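Local coordinates for RTX toxin (Vibrio vulnificus CMCP6, PDB 6A7H), which is a toxin endopeptidase specific for Ras and Rap1, inactivating these small GTPases, probably by cleaving them, at residues A[175-180]-A[205-210]. Numbering follows the deposited sequence.
Sequences GLLSKA and ESVQMA
Val207 faces two consecutive leucines, Leu176 and Leu177, and a single methyl, CG2, receives both. Its placement follows from chi1 of 178°, which sets CG2 anti to the carbonyl carbon and CG1 anti to the backbone N. Followed outward, Leu177 points its CB toward the helix; CG comes within 4.0 Å of Val207 CG2, and CD1 then lies 3.9 Å from the same methyl and 4.2 Å from Val207 CG1. Straight ahead along its CG-CD1 bond, Leu177 CD1 comes within 4.3 Å of Ala210 CB, so this one methyl meets side chains on successive turns of the helix. The Leu177 side chain runs obliquely across that of Val207, whereas Leu176 meets it at about a right angle: Leu176 CD1 lies 3.8 Å from Val207 CG2, and Leu176 CB 4.1 Å from that methyl. No hydrogen bond links the segments; buried apolar side chains pack together, burying 169 Å² in all. The hydroxyl of Ser206, near Leu176 CD1, is hydrogen-bonded to Ser171 OG. Residues 175-180 lead from helix 161-173 into strand 180-183; the helix closes in a Schellman motif, with Gly175 at C-prime (phi 73°), Leu176 N paired to Ser171 O and Gly175 N to Gln172 O. The contact packs this connection against the start of helix 205-221, while Leu168 of helix 161-173 touches Leu177 and Ala365 of helix 361-369 touches Leu176.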
# COMPACT_ATOMS: atom_id res chain seq x y z
N GLY A 175 26.57 3.81 2.61
CA GLY A 175 25.70 3.36 1.52
C GLY A 175 24.20 3.22 1.82
O GLY A 175 23.44 2.64 1.04
N LEU A 176 23.77 3.76 2.96
CA LEU A 176 22.37 3.68 3.37
C LEU A 176 21.68 5.04 3.22
O LEU A 176 22.34 6.07 3.32
CB LEU A 176 22.26 3.19 4.82
CG LEU A 176 23.03 1.90 5.12
CD1 LEU A 176 22.87 1.54 6.59
CD2 LEU A 176 22.56 0.76 4.21
N LEU A 177 20.38 5.02 2.96
CA LEU A 177 19.54 6.22 2.88
C LEU A 177 20.01 7.24 1.85
O LEU A 177 19.88 8.44 2.06
CB LEU A 177 19.45 6.89 4.26
CG LEU A 177 18.98 5.97 5.39
CD1 LEU A 177 18.91 6.72 6.70
CD2 LEU A 177 17.63 5.30 5.06
N SER A 178 20.56 6.77 0.73
CA SER A 178 21.06 7.71 -0.28
C SER A 178 19.94 8.58 -0.87
O SER A 178 20.18 9.71 -1.26
CB SER A 178 21.79 6.96 -1.40
OG SER A 178 21.00 5.91 -1.91
N LYS A 179 18.71 8.06 -0.91
CA LYS A 179 17.58 8.82 -1.43
C LYS A 179 17.00 9.77 -0.36
O LYS A 179 15.83 9.66 0.04
CB LYS A 179 16.49 7.88 -1.94
CG LYS A 179 16.95 6.93 -3.03
CD LYS A 179 15.79 6.05 -3.52
CE LYS A 179 16.31 4.90 -4.39
NZ LYS A 179 15.25 3.99 -4.92
N ALA A 180 17.84 10.69 0.11
CA ALA A 180 17.44 11.71 1.06
C ALA A 180 18.33 12.92 0.90
O ALA A 180 19.54 12.80 0.74
CB ALA A 180 17.50 11.19 2.49
N GLU A 205 22.32 0.66 13.08
CA GLU A 205 22.09 1.65 14.11
C GLU A 205 21.98 3.08 13.57
O GLU A 205 21.20 3.87 14.09
CB GLU A 205 23.20 1.58 15.18
CG GLU A 205 22.92 2.52 16.33
CD GLU A 205 23.80 2.26 17.54
OE1 GLU A 205 24.80 1.50 17.44
OE2 GLU A 205 23.47 2.82 18.60
N SER A 206 22.75 3.43 12.55
CA SER A 206 22.71 4.81 12.09
C SER A 206 21.32 5.15 11.53
O SER A 206 20.82 6.25 11.73
CB SER A 206 23.79 5.08 11.05
OG SER A 206 23.59 4.31 9.89
N VAL A 207 20.70 4.20 10.82
CA VAL A 207 19.34 4.38 10.31
C VAL A 207 18.36 4.44 11.47
O VAL A 207 17.46 5.28 11.50
CB VAL A 207 18.92 3.24 9.34
CG1 VAL A 207 17.47 3.44 8.88
CG2 VAL A 207 19.83 3.19 8.14
N GLN A 208 18.53 3.53 12.44
CA GLN A 208 17.68 3.51 13.61
C GLN A 208 17.67 4.87 14.31
O GLN A 208 16.62 5.35 14.75
CB GLN A 208 18.11 2.42 14.60
CG GLN A 208 17.17 2.36 15.80
CD GLN A 208 17.19 1.02 16.51
OE1 GLN A 208 18.21 0.61 17.08
NE2 GLN A 208 16.05 0.33 16.47
N MET A 209 18.85 5.48 14.39
CA MET A 209 18.97 6.79 15.04
C MET A 209 18.30 7.88 14.19
O MET A 209 17.56 8.72 14.71
CB MET A 209 20.44 7.15 15.30
CG MET A 209 21.13 6.30 16.36
SD MET A 209 20.34 6.35 18.00
CE MET A 209 20.99 7.88 18.69
N ALA A 210 18.59 7.88 12.89
CA ALA A 210 17.98 8.87 12.00
C ALA A 210 16.46 8.75 12.05
O ALA A 210 15.75 9.75 12.16
CB ALA A 210 18.50 8.69 10.54